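Local structure of nicotinate-nucleotide pyrophosphorylase (Pyrococcus furiosus, 2I14) at residues A[45-50]-A[91-96]; A[63-68]-A[82-87]; A[77-82]-A[95-100]; A[309-314]-A[321-326]; A[328-333]-A[358-363]. The protein probably catalyses the ATP-assisted joining of nicotinate to phosphoribosyl pyrophosphate, giving nicotinate mononucleotide for NAD+ biosynthesis. One frame throughout, in Å; residues are numbered along the deposited sequence.

Overall arrangement
Four of the five contacts are built on one eight-stranded antiparallel sheet. Across it the order is 316-317, 307-313, 43-49, 95-98, 77-81, 357-365, 328-333 and 338-342. Interactions 1 and 3 share strand 95-98, their centres about 9 Å apart. Interaction 4 lies about 10 Å from interaction 1 (centre to centre), on strand 307-313, and interaction 5 joins strands 328-333 and 357-365 towards the other edge. Interaction 2, nested in the chain within interaction 1, ties the start of helix 65-72, whose side chains pack on the sheet, to loop 82-87. In sequence, interactions 4 and 5 follow the first three, so late parts of the chain return to join early strands in one sheet.

Interaction 1. Residues A[45-50]-A[91-96]; sequences LADVTT and YEPVLQ
The carboxylate of D47 and the amide of Q96 run alongside one another in the same direction, with their planes turned 36° apart. Q96 NE2 meets OD1 of D47 at 2.9 Å, within the amide plane and on the syn lone pair, and the ring of P93 comes up beside the same carboxylate, its CB 3.6 Å from both OD1 and OD2 of D47. D47 and Q96 join strands 43-49 and 95-98, antiparallel neighbours in the eight-stranded sheet, as a non-hydrogen-bonded pair. A long Q96 side chain, extended beyond CG, suits the span to D47, whose OD2 also has a long, weak ion pair with K323. V48, a beta-branched residue at home in a strand, turns both methyls to use: CG1 lies 3.8 Å from V94 CG2, and CG2 lies 3.9 Å from L95 CD2. The bond from V48 N to L95 O is weak, but V94 N reaches V48 O at 2.9 Å. V48 O is also approached by P93 CA at 3.2 Å, a CA-H...O contact beside the V94 N bond, and T49 CG2 lies 3.5 Å from the same CA of P93. At the far end of the contact, Y91 N donates to T50 O at 2.9 Å.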
# COMPACT_ATOMS: atom_id res chain seq x y z
N LEU A 45 20.45 40.41 -14.98
CA LEU A 45 19.18 39.95 -15.52
C LEU A 45 18.71 38.84 -14.61
O LEU A 45 19.39 37.82 -14.44
CB LEU A 45 19.35 39.42 -16.95
CG LEU A 45 18.08 38.91 -17.63
CD1 LEU A 45 17.01 39.98 -17.62
CD2 LEU A 45 18.39 38.48 -19.06
N ALA A 46 17.56 39.04 -13.99
CA ALA A 46 17.00 38.05 -13.09
C ALA A 46 15.82 37.33 -13.77
O ALA A 46 15.09 37.91 -14.57
CB ALA A 46 16.55 38.70 -11.77
N ASP A 47 15.68 36.05 -13.45
CA ASP A 47 14.65 35.18 -14.00
C ASP A 47 13.66 34.79 -12.91
O ASP A 47 14.01 34.71 -11.73
CB ASP A 47 15.29 33.90 -14.52
CG ASP A 47 15.23 33.77 -16.03
OD1 ASP A 47 14.91 34.78 -16.69
OD2 ASP A 47 15.51 32.66 -16.55
N VAL A 48 12.42 34.55 -13.32
CA VAL A 48 11.39 34.11 -12.39
C VAL A 48 10.86 32.78 -12.92
O VAL A 48 10.31 32.73 -14.03
CB VAL A 48 10.26 35.11 -12.26
CG1 VAL A 48 9.15 34.52 -11.44
CG2 VAL A 48 10.76 36.36 -11.57
N THR A 49 11.04 31.72 -12.15
CA THR A 49 10.58 30.37 -12.54
C THR A 49 10.18 29.54 -11.32
O THR A 49 10.11 30.03 -10.20
CB THR A 49 11.70 29.58 -13.25
OG1 THR A 49 12.74 29.35 -12.30
CG2 THR A 49 12.28 30.35 -14.43
N THR A 50 9.90 28.27 -11.57
CA THR A 50 9.58 27.32 -10.50
C THR A 50 10.21 26.06 -10.99
O THR A 50 10.28 25.83 -12.20
CB THR A 50 8.07 26.99 -10.32
OG1 THR A 50 7.54 26.45 -11.53
CG2 THR A 50 7.30 28.20 -9.95
N TYR A 91 10.87 25.59 -15.03
CA TYR A 91 12.10 25.98 -15.73
C TYR A 91 11.93 27.00 -16.84
O TYR A 91 12.91 27.45 -17.42
CB TYR A 91 12.83 24.74 -16.25
CG TYR A 91 13.27 23.85 -15.11
CD1 TYR A 91 12.37 22.97 -14.49
CD2 TYR A 91 14.55 23.96 -14.58
CE1 TYR A 91 12.73 22.23 -13.37
CE2 TYR A 91 14.93 23.22 -13.45
CZ TYR A 91 14.02 22.36 -12.85
OH TYR A 91 14.38 21.67 -11.71
N GLU A 92 10.69 27.37 -17.11
CA GLU A 92 10.41 28.38 -18.11
C GLU A 92 10.19 29.73 -17.43
O GLU A 92 9.26 29.89 -16.62
CB GLU A 92 9.15 28.03 -18.90
CG GLU A 92 9.18 26.70 -19.57
CD GLU A 92 7.84 26.36 -20.18
OE1 GLU A 92 6.86 27.09 -19.87
OE2 GLU A 92 7.77 25.36 -20.95
N PRO A 93 11.05 30.72 -17.72
CA PRO A 93 10.90 32.04 -17.12
C PRO A 93 9.57 32.66 -17.51
O PRO A 93 9.23 32.76 -18.69
CB PRO A 93 12.09 32.82 -17.68
CG PRO A 93 12.34 32.14 -18.99
CD PRO A 93 12.21 30.69 -18.63
N VAL A 94 8.79 33.06 -16.53
CA VAL A 94 7.50 33.65 -16.82
C VAL A 94 7.62 35.17 -16.77
O VAL A 94 6.71 35.89 -17.20
CB VAL A 94 6.46 33.19 -15.80
CG1 VAL A 94 6.26 31.69 -15.90
CG2 VAL A 94 6.89 33.59 -14.40
N LEU A 95 8.75 35.66 -16.26
CA LEU A 95 9.01 37.10 -16.16
C LEU A 95 10.49 37.36 -15.85
O LEU A 95 11.08 36.67 -15.01
CB LEU A 95 8.12 37.71 -15.07
CG LEU A 95 8.36 39.18 -14.70
CD1 LEU A 95 7.13 39.74 -13.98
CD2 LEU A 95 9.60 39.30 -13.83
N GLN A 96 11.07 38.34 -16.52
CA GLN A 96 12.48 38.69 -16.31
C GLN A 96 12.61 40.14 -15.89
O GLN A 96 11.69 40.94 -16.08
CB GLN A 96 13.27 38.45 -17.59
CG GLN A 96 13.16 37.03 -18.11
CD GLN A 96 13.91 36.81 -19.41
OE1 GLN A 96 13.62 37.46 -20.42
NE2 GLN A 96 14.89 35.90 -19.40

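Interaction 2. Residues A[63-68]-A[82-87]; sequences VGVEEV and MPEGTI
Hydrogen bonds from the backbone of G64 and E66 to the carboxylate of E84 dominate this contact. OE1 of E84 takes the N-H of G64 at 3.0 Å, the donor standing above the carboxylate plane, while OE2 of E84 takes the N-H of E66, also at 3.0 Å, on its syn side but 34° out of the plane. A methyl of V63, CG1, lies beside OE1 of E84 at 3.5 Å. G64 is the N-cap residue of helix 65-72, so one glutamate serves N-H groups at the start of that helix, where a negative charge is likely to be favoured. CG of E84 is anti to its backbone N (chi1 -172°), and the chain beyond is extended, giving the reach this needs.

The other charges are arranged around that group. OE1 of E84 also forms a salt bridge with R155, which should offset the nearby E66, whose OE2 lies 4.5 Å from E84 OE2; OE1 of E66 bonds instead to the hydroxyl of Y11 of a neighbouring subunit.

Apolar packing is slighter. The side chains of V65 and E84 pass antiparallel, with V65 CG2 3.6 Å from E84 CB.

Within 82-87, a type II turn runs from P83 to T86 and puts G85 at its glycine-favouring third position. P83 O accepts both T86 N and T86 OG1.

Helix 108-131 backs V63 and V68, helix 377-390 packs on P83 and T86, and M82 touches V330 of strand 328-333.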
# COMPACT_ATOMS: atom_id res chain seq x y z
N VAL A 63 -0.48 34.19 -13.53
CA VAL A 63 -1.33 35.28 -13.05
C VAL A 63 -0.61 36.29 -12.17
O VAL A 63 0.17 35.92 -11.31
CB VAL A 63 -2.52 34.75 -12.25
CG1 VAL A 63 -3.41 35.91 -11.84
CG2 VAL A 63 -3.28 33.73 -13.08
N GLY A 64 -0.90 37.57 -12.39
CA GLY A 64 -0.27 38.61 -11.59
C GLY A 64 0.70 39.52 -12.34
O GLY A 64 1.25 40.46 -11.76
N VAL A 65 0.93 39.24 -13.61
CA VAL A 65 1.83 40.06 -14.41
C VAL A 65 1.44 41.55 -14.27
O VAL A 65 2.30 42.43 -14.30
CB VAL A 65 1.77 39.66 -15.90
CG1 VAL A 65 3.02 40.14 -16.63
CG2 VAL A 65 1.59 38.16 -16.03
N GLU A 66 0.15 41.82 -14.13
CA GLU A 66 -0.33 43.19 -13.99
C GLU A 66 0.23 43.85 -12.74
O GLU A 66 1.09 44.73 -12.83
CB GLU A 66 -1.86 43.20 -13.93
CG GLU A 66 -2.51 44.48 -14.44
CD GLU A 66 -4.03 44.35 -14.56
OE1 GLU A 66 -4.74 44.81 -13.63
OE2 GLU A 66 -4.50 43.78 -15.58
N GLU A 67 -0.24 43.42 -11.57
CA GLU A 67 0.24 43.98 -10.32
C GLU A 67 1.75 44.13 -10.29
O GLU A 67 2.27 45.08 -9.72
CB GLU A 67 -0.20 43.14 -9.14
CG GLU A 67 -1.70 43.06 -8.92
CD GLU A 67 -2.04 42.57 -7.52
OE1 GLU A 67 -1.43 41.58 -7.06
OE2 GLU A 67 -2.91 43.17 -6.86
N VAL A 68 2.48 43.19 -10.88
CA VAL A 68 3.93 43.30 -10.85
C VAL A 68 4.42 44.51 -11.63
O VAL A 68 5.38 45.17 -11.23
CB VAL A 68 4.61 42.01 -11.38
CG1 VAL A 68 6.07 42.29 -11.76
CG2 VAL A 68 4.56 40.93 -10.30
N MET A 82 5.43 37.18 -19.91
CA MET A 82 4.52 36.40 -20.73
C MET A 82 3.18 37.07 -20.49
O MET A 82 2.96 37.67 -19.45
CB MET A 82 4.43 34.95 -20.26
CG MET A 82 5.65 34.07 -20.50
SD MET A 82 5.25 32.33 -20.08
CE MET A 82 6.82 31.54 -20.46
N PRO A 83 2.26 36.98 -21.45
CA PRO A 83 0.96 37.61 -21.22
C PRO A 83 0.21 36.93 -20.08
O PRO A 83 0.14 35.70 -20.00
CB PRO A 83 0.26 37.46 -22.57
CG PRO A 83 0.93 36.24 -23.19
CD PRO A 83 2.37 36.45 -22.82
N GLU A 84 -0.35 37.73 -19.18
CA GLU A 84 -1.07 37.16 -18.06
C GLU A 84 -2.06 36.12 -18.58
O GLU A 84 -2.72 36.34 -19.59
CB GLU A 84 -1.78 38.27 -17.27
CG GLU A 84 -2.41 37.82 -15.97
CD GLU A 84 -2.53 38.95 -14.94
OE1 GLU A 84 -3.19 38.75 -13.89
OE2 GLU A 84 -1.97 40.04 -15.19
N GLY A 85 -2.13 34.98 -17.90
CA GLY A 85 -3.03 33.92 -18.31
C GLY A 85 -2.36 32.85 -19.13
O GLY A 85 -2.97 31.82 -19.42
N THR A 86 -1.12 33.07 -19.53
CA THR A 86 -0.40 32.07 -20.31
C THR A 86 -0.18 30.76 -19.54
O THR A 86 0.08 30.76 -18.33
CB THR A 86 1.00 32.59 -20.74
OG1 THR A 86 0.85 33.79 -21.50
CG2 THR A 86 1.73 31.55 -21.58
N ILE A 87 -0.30 29.65 -20.25
CA ILE A 87 -0.07 28.36 -19.63
C ILE A 87 1.43 28.26 -19.60
O ILE A 87 2.08 28.57 -20.60
CB ILE A 87 -0.64 27.24 -20.50
CG1 ILE A 87 -2.16 27.43 -20.65
CG2 ILE A 87 -0.27 25.88 -19.92
CD1 ILE A 87 -2.93 27.48 -19.34

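Interaction 3. Residues A[77-82]-A[95-100]; sequences VNVYAM and LQIEGD
Chi1 sets CG of Y80 anti to its carbonyl carbon (-39°) and CG of E98 anti to its backbone N (-157°); from there the phenol ring and the extended glutamate chain meet. The two side chains cross between strands 77-81 and 95-98, antiparallel neighbours in the eight-stranded sheet. Y80 OH donates to E98 OE2 at 2.7 Å, approaching nearly in line with its C-O bond, and the oxygen lies at the ring edge, with ring and carboxylate planes 43° apart. The same OE2 forms a salt bridge with R327, so a glutamate suits a place that must hold both a hydroxyl and a guanidinium. Q96 lies on this face too, its CB 4.2 Å from Y80 CD1, and so does N78, whose OD1 accepts the backbone N of N367.

The opposite face is apolar, as befits residues looking at helices 65-72 and 101-104. V79 CG1 lies 4.1 Å from L95 CG, and V77 CB is 3.9 Å from I97 CG2. The small A81 allows a near approach of the two chains, with its CB 4.2 Å from that of L95. G99, opposite V77, has backbone angles that call for glycine, at the point where the chain turns a corner towards helix 101-104.

Backbone bonds tie the pair: E98 N to N78 O at 2.9 Å, a weak bond from Y80 N to Q96 O, and finally Q96 N to Y80 O at 2.9 Å.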
# COMPACT_ATOMS: atom_id res chain seq x y z
N VAL A 77 14.55 49.81 -14.16
CA VAL A 77 14.69 48.49 -14.78
C VAL A 77 13.74 48.17 -15.93
O VAL A 77 12.75 48.86 -16.15
CB VAL A 77 14.50 47.38 -13.72
CG1 VAL A 77 15.57 47.48 -12.64
CG2 VAL A 77 13.10 47.49 -13.12
N ASN A 78 14.06 47.10 -16.65
CA ASN A 78 13.23 46.61 -17.74
C ASN A 78 12.53 45.36 -17.23
O ASN A 78 13.09 44.60 -16.45
CB ASN A 78 14.06 46.26 -18.97
CG ASN A 78 14.69 47.46 -19.60
OD1 ASN A 78 14.13 48.56 -19.56
ND2 ASN A 78 15.86 47.27 -20.20
N VAL A 79 11.30 45.14 -17.68
CA VAL A 79 10.56 43.97 -17.23
C VAL A 79 9.88 43.27 -18.40
O VAL A 79 8.87 43.76 -18.93
CB VAL A 79 9.49 44.37 -16.20
CG1 VAL A 79 8.83 43.12 -15.66
CG2 VAL A 79 10.12 45.18 -15.08
N TYR A 80 10.43 42.14 -18.82
CA TYR A 80 9.83 41.38 -19.91
C TYR A 80 8.96 40.30 -19.27
O TYR A 80 9.23 39.86 -18.14
CB TYR A 80 10.92 40.73 -20.77
CG TYR A 80 12.13 41.61 -20.99
CD1 TYR A 80 12.98 41.92 -19.93
CD2 TYR A 80 12.43 42.12 -22.26
CE1 TYR A 80 14.12 42.71 -20.12
CE2 TYR A 80 13.57 42.90 -22.46
CZ TYR A 80 14.41 43.19 -21.39
OH TYR A 80 15.56 43.94 -21.57
N ALA A 81 7.91 39.89 -19.95
CA ALA A 81 7.03 38.88 -19.37
C ALA A 81 6.19 38.15 -20.40
O ALA A 81 6.24 38.43 -21.60
CB ALA A 81 6.13 39.53 -18.33
N MET A 82 5.43 37.18 -19.91
CA MET A 82 4.52 36.40 -20.73
C MET A 82 3.18 37.07 -20.49
O MET A 82 2.96 37.67 -19.45
CB MET A 82 4.43 34.95 -20.26
CG MET A 82 5.65 34.07 -20.50
SD MET A 82 5.25 32.33 -20.08
CE MET A 82 6.82 31.54 -20.46
N LEU A 95 8.75 35.66 -16.26
CA LEU A 95 9.01 37.10 -16.16
C LEU A 95 10.49 37.36 -15.85
O LEU A 95 11.08 36.67 -15.01
CB LEU A 95 8.12 37.71 -15.07
CG LEU A 95 8.36 39.18 -14.70
CD1 LEU A 95 7.13 39.74 -13.98
CD2 LEU A 95 9.60 39.30 -13.83
N GLN A 96 11.07 38.34 -16.52
CA GLN A 96 12.48 38.69 -16.31
C GLN A 96 12.61 40.14 -15.89
O GLN A 96 11.69 40.94 -16.08
CB GLN A 96 13.27 38.45 -17.59
CG GLN A 96 13.16 37.03 -18.11
CD GLN A 96 13.91 36.81 -19.41
OE1 GLN A 96 13.62 37.46 -20.42
NE2 GLN A 96 14.89 35.90 -19.40
N ILE A 97 13.75 40.49 -15.30
CA ILE A 97 13.99 41.86 -14.89
C ILE A 97 15.44 42.21 -15.13
O ILE A 97 16.34 41.43 -14.81
CB ILE A 97 13.69 42.09 -13.42
CG1 ILE A 97 12.23 41.78 -13.12
CG2 ILE A 97 13.97 43.54 -13.08
CD1 ILE A 97 11.84 42.06 -11.68
N GLU A 98 15.66 43.39 -15.69
CA GLU A 98 17.02 43.82 -15.97
C GLU A 98 17.34 45.14 -15.28
O GLU A 98 16.52 46.05 -15.25
CB GLU A 98 17.22 43.94 -17.47
CG GLU A 98 18.66 43.84 -17.87
CD GLU A 98 18.82 43.56 -19.35
OE1 GLU A 98 19.97 43.39 -19.79
OE2 GLU A 98 17.78 43.52 -20.06
N GLY A 99 18.53 45.22 -14.71
CA GLY A 99 18.94 46.43 -14.03
C GLY A 99 19.91 46.19 -12.90
O GLY A 99 20.43 45.09 -12.73
N ASP A 100 20.15 47.24 -12.12
CA ASP A 100 21.06 47.16 -10.99
C ASP A 100 20.29 46.44 -9.89
O ASP A 100 19.25 46.92 -9.44
CB ASP A 100 21.44 48.57 -10.53
CG ASP A 100 22.62 48.59 -9.56
OD1 ASP A 100 22.96 49.70 -9.08
OD2 ASP A 100 23.19 47.51 -9.28

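Interaction 4. Residues A[309-314]-A[321-326]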
# COMPACT_ATOMS: atom_id res chain seq x y z
N ASP A 309 15.79 34.54 -9.64
CA ASP A 309 17.23 34.24 -9.63
C ASP A 309 18.01 34.89 -10.77
O ASP A 309 17.67 34.72 -11.94
CB ASP A 309 17.47 32.74 -9.70
CG ASP A 309 16.65 31.96 -8.69
OD1 ASP A 309 16.53 32.41 -7.53
OD2 ASP A 309 16.13 30.89 -9.06
N ILE A 310 19.07 35.62 -10.42
CA ILE A 310 19.91 36.25 -11.44
C ILE A 310 20.61 35.17 -12.27
O ILE A 310 21.36 34.35 -11.75
CB ILE A 310 20.95 37.19 -10.79
CG1 ILE A 310 21.42 36.62 -9.46
CG2 ILE A 310 20.33 38.55 -10.54
CD1 ILE A 310 22.16 37.62 -8.60
N VAL A 311 20.30 35.17 -13.56
CA VAL A 311 20.85 34.19 -14.49
C VAL A 311 21.92 34.80 -15.40
O VAL A 311 22.53 34.11 -16.21
CB VAL A 311 19.75 33.62 -15.38
CG1 VAL A 311 18.63 33.06 -14.52
CG2 VAL A 311 19.22 34.70 -16.29
N GLU A 312 22.13 36.11 -15.26
CA GLU A 312 23.13 36.81 -16.05
C GLU A 312 23.53 38.12 -15.39
O GLU A 312 22.67 38.90 -14.95
CB GLU A 312 22.59 37.07 -17.46
CG GLU A 312 23.67 37.31 -18.50
CD GLU A 312 23.12 37.47 -19.91
OE1 GLU A 312 22.39 38.47 -20.15
OE2 GLU A 312 23.41 36.61 -20.77
N VAL A 313 24.84 38.37 -15.32
CA VAL A 313 25.37 39.58 -14.72
C VAL A 313 26.34 40.24 -15.70
O VAL A 313 27.40 39.68 -16.00
CB VAL A 313 26.12 39.28 -13.41
CG1 VAL A 313 26.47 40.58 -12.69
CG2 VAL A 313 25.26 38.39 -12.53
N GLU A 314 25.99 41.43 -16.18
CA GLU A 314 26.82 42.16 -17.13
C GLU A 314 27.06 41.36 -18.41
O GLU A 314 28.20 41.17 -18.84
CB GLU A 314 28.16 42.53 -16.50
CG GLU A 314 28.44 44.02 -16.45
CD GLU A 314 28.42 44.57 -15.03
OE1 GLU A 314 29.29 44.17 -14.22
OE2 GLU A 314 27.54 45.41 -14.73
N ARG A 321 23.54 27.09 -8.10
CA ARG A 321 23.23 25.66 -8.27
C ARG A 321 21.75 25.34 -8.46
O ARG A 321 20.88 25.88 -7.77
CB ARG A 321 23.73 24.84 -7.08
CG ARG A 321 25.23 24.89 -6.82
CD ARG A 321 25.57 24.16 -5.53
NE ARG A 321 25.46 22.71 -5.67
CZ ARG A 321 25.53 21.84 -4.66
NH1 ARG A 321 25.71 22.28 -3.42
NH2 ARG A 321 25.44 20.54 -4.89
N GLY A 322 21.47 24.43 -9.40
CA GLY A 322 20.10 24.05 -9.65
C GLY A 322 19.29 25.09 -10.40
O GLY A 322 18.09 24.94 -10.55
N LYS A 323 19.95 26.14 -10.86
CA LYS A 323 19.29 27.20 -11.61
C LYS A 323 19.90 27.28 -13.02
O LYS A 323 21.11 27.11 -13.20
CB LYS A 323 19.44 28.54 -10.89
CG LYS A 323 18.21 29.45 -10.98
CD LYS A 323 17.71 29.64 -12.42
CE LYS A 323 16.39 30.43 -12.47
NZ LYS A 323 15.79 30.48 -13.83
N LEU A 324 19.05 27.54 -14.02
CA LEU A 324 19.52 27.65 -15.39
C LEU A 324 20.16 29.01 -15.59
O LEU A 324 19.72 30.00 -15.02
CB LEU A 324 18.34 27.47 -16.34
CG LEU A 324 17.72 26.07 -16.23
CD1 LEU A 324 16.49 25.99 -17.14
CD2 LEU A 324 18.75 25.00 -16.61
N SER A 325 21.20 29.04 -16.41
CA SER A 325 21.95 30.27 -16.63
C SER A 325 21.71 30.93 -17.97
O SER A 325 21.41 30.26 -18.96
CB SER A 325 23.44 29.96 -16.47
OG SER A 325 24.16 31.08 -15.99
N GLY A 326 21.84 32.25 -18.00
CA GLY A 326 21.68 32.99 -19.25
C GLY A 326 20.34 33.63 -19.54
O GLY A 326 19.32 33.27 -18.95
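V311, K323 and G326 give up most of the surface hidden here, and V311 stands at the centre. Its carbonyl oxygen takes the N-H of G326 at 2.7 Å, the donor tilted 31° from the carbonyl plane, and receives a second, weak bond from the hydroxyl of S325. The two methyls of V311 divide their contacts: CG1, anti to the carbonyl carbon (chi1 -54°), meets L324 O at 3.3 Å, while CG2 turns to the carbonyl of G326. A compact, branched side chain fits well against such bare backbone.

K323 works through its carbon chain. Bent at chi2, it crosses D309 with CG 3.2 Å from D309 OD2 and CG 3.6 Å from D309 CB. NZ of K323 is 4.8 Å from D309 OD2, yet opposite charges at this range may still attract. NZ also has a long, weak ion pair with D47. The D309 side chain is about 5 Å from the bound substrate analogue PCP, so the contact borders its pocket.

G326 has backbone angles that call for glycine, since a CB would jam against the preceding carbonyl O. Its N-H and carbonyl face V311.

L324 and S325 also meet W259 and E260 of a neighbouring subunit. Segment 321-326 follows strand 316-317 and precedes strand 328-333 in sequence. V311 and E312 both face L45, forming a classic beta bulge in strand 307-313 against strand 43-49.

Interaction 5. Residues A[328-333]-A[358-363]; sequences KQVYRC and EPLLKP. With ZN (zinc ion), chain G.
R332 and E358 pair as regular antiparallel strands, but the partnership breaks down at L360 and L361, where strand 357-365 is interrupted. R332 N reaches E358 O at 3.2 Å, and E358 N returns to R332 O at 3.0 Å. Next come Y331 and P359, a non-hydrogen-bonded pair with P359 CG 3.3 Å from Y331 CE2; lacking an N-H, proline suits a pair that needs none. Beyond them the bond from L360 N to V330 O is weak. The side chain of Q329, bent at chi2, lies where backbone pairing fails, and its OE1 appears to accept L361 N, although its modelled position is doubtful.

Apolar groups fill the break. Chi1 of V330 (-64°) sets CG1 anti to the carbonyl carbon and leaves CG2 between backbone N and carbonyl carbon, 3.3 Å from L360 CB and 3.4 Å from L361 CD2. L360 CD2 also lies in the plane of the R332 guanidinium, at its edge, 3.3 Å from NH2, which bonds to Y383.

At the strand end, C333 SG binds a zinc ion at 2.4 Å, a site completed by H337, C350 and C353. Strand 338-342 covers the outer edge of 328-333, while strand 77-81 pairs with 357-365, bonding K362 to A81.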
# COMPACT_ATOMS: atom_id res chain seq x y z
N LYS A 328 17.21 34.08 -21.73
CA LYS A 328 16.54 33.24 -22.70
C LYS A 328 15.10 33.58 -23.06
O LYS A 328 14.49 34.48 -22.49
CB LYS A 328 16.62 31.78 -22.25
CG LYS A 328 17.98 31.14 -22.53
CD LYS A 328 19.10 31.72 -21.65
CE LYS A 328 20.51 31.59 -22.29
NZ LYS A 328 20.77 32.53 -23.44
N GLN A 329 14.59 32.84 -24.04
CA GLN A 329 13.23 33.01 -24.54
C GLN A 329 12.54 31.66 -24.65
O GLN A 329 13.20 30.64 -24.80
CB GLN A 329 13.24 33.68 -25.92
CG GLN A 329 12.67 35.10 -25.94
CD GLN A 329 11.17 35.13 -25.78
OE1 GLN A 329 10.62 34.54 -24.86
NE2 GLN A 329 10.50 35.83 -26.67
N VAL A 330 11.22 31.68 -24.56
CA VAL A 330 10.41 30.48 -24.66
C VAL A 330 9.51 30.58 -25.89
O VAL A 330 8.68 31.48 -25.99
CB VAL A 330 9.51 30.30 -23.41
CG1 VAL A 330 10.35 30.08 -22.18
CG2 VAL A 330 8.66 31.51 -23.20
N TYR A 331 9.69 29.65 -26.82
CA TYR A 331 8.88 29.64 -28.04
C TYR A 331 7.76 28.61 -27.96
O TYR A 331 7.98 27.46 -27.61
CB TYR A 331 9.76 29.38 -29.28
CG TYR A 331 10.75 30.50 -29.53
CD1 TYR A 331 11.93 30.59 -28.79
CD2 TYR A 331 10.46 31.52 -30.43
CE1 TYR A 331 12.81 31.66 -28.95
CE2 TYR A 331 11.33 32.60 -30.59
CZ TYR A 331 12.50 32.66 -29.85
OH TYR A 331 13.38 33.72 -30.00
N ARG A 332 6.55 29.06 -28.29
CA ARG A 332 5.38 28.22 -28.24
C ARG A 332 4.77 28.10 -29.62
O ARG A 332 4.62 29.09 -30.32
CB ARG A 332 4.35 28.84 -27.30
CG ARG A 332 3.31 27.86 -26.84
CD ARG A 332 1.93 28.46 -26.74
NE ARG A 332 1.91 29.81 -26.20
CZ ARG A 332 0.87 30.34 -25.56
NH1 ARG A 332 -0.23 29.63 -25.38
NH2 ARG A 332 0.91 31.60 -25.14
N CYS A 333 4.41 26.89 -30.01
CA CYS A 333 3.79 26.72 -31.31
C CYS A 333 2.30 26.68 -31.04
O CYS A 333 1.88 26.66 -29.89
CB CYS A 333 4.24 25.42 -31.97
SG CYS A 333 3.27 24.01 -31.48
N GLU A 358 5.94 31.32 -31.83
CA GLU A 358 6.06 32.72 -31.47
C GLU A 358 6.61 32.92 -30.06
O GLU A 358 6.27 32.18 -29.14
CB GLU A 358 4.69 33.40 -31.58
CG GLU A 358 4.72 34.87 -32.03
CD GLU A 358 5.04 35.06 -33.53
OE1 GLU A 358 6.22 35.24 -33.88
OE2 GLU A 358 4.09 35.01 -34.35
N PRO A 359 7.48 33.93 -29.88
CA PRO A 359 8.12 34.28 -28.60
C PRO A 359 7.09 34.64 -27.54
O PRO A 359 6.05 35.22 -27.86
CB PRO A 359 8.98 35.48 -28.97
CG PRO A 359 9.33 35.22 -30.38
CD PRO A 359 8.01 34.78 -30.95
N LEU A 360 7.38 34.32 -26.28
CA LEU A 360 6.45 34.62 -25.20
C LEU A 360 6.91 35.77 -24.31
O LEU A 360 6.09 36.58 -23.86
CB LEU A 360 6.18 33.37 -24.37
CG LEU A 360 5.41 32.25 -25.07
CD1 LEU A 360 5.34 31.02 -24.19
CD2 LEU A 360 4.03 32.73 -25.40
N LEU A 361 8.21 35.87 -24.05
CA LEU A 361 8.71 36.97 -23.22
C LEU A 361 8.65 38.26 -24.03
O LEU A 361 9.38 38.43 -25.01
CB LEU A 361 10.16 36.72 -22.78
CG LEU A 361 10.50 35.77 -21.63
CD1 LEU A 361 9.69 36.14 -20.40
CD2 LEU A 361 10.23 34.33 -22.03
N LYS A 362 7.78 39.18 -23.62
CA LYS A 362 7.64 40.45 -24.32
C LYS A 362 7.83 41.59 -23.35
O LYS A 362 7.47 41.48 -22.19
CB LYS A 362 6.25 40.56 -24.94
CG LYS A 362 5.93 39.51 -25.99
CD LYS A 362 6.93 39.56 -27.15
CE LYS A 362 6.60 38.54 -28.22
NZ LYS A 362 5.27 38.80 -28.85
N PRO A 363 8.40 42.71 -23.82
CA PRO A 363 8.64 43.89 -22.98
C PRO A 363 7.35 44.49 -22.43
O PRO A 363 6.40 44.73 -23.18
CB PRO A 363 9.36 44.85 -23.92
CG PRO A 363 10.09 43.94 -24.83
CD PRO A 363 9.05 42.88 -25.14
ZN ZN G . 4.43 22.14 -32.39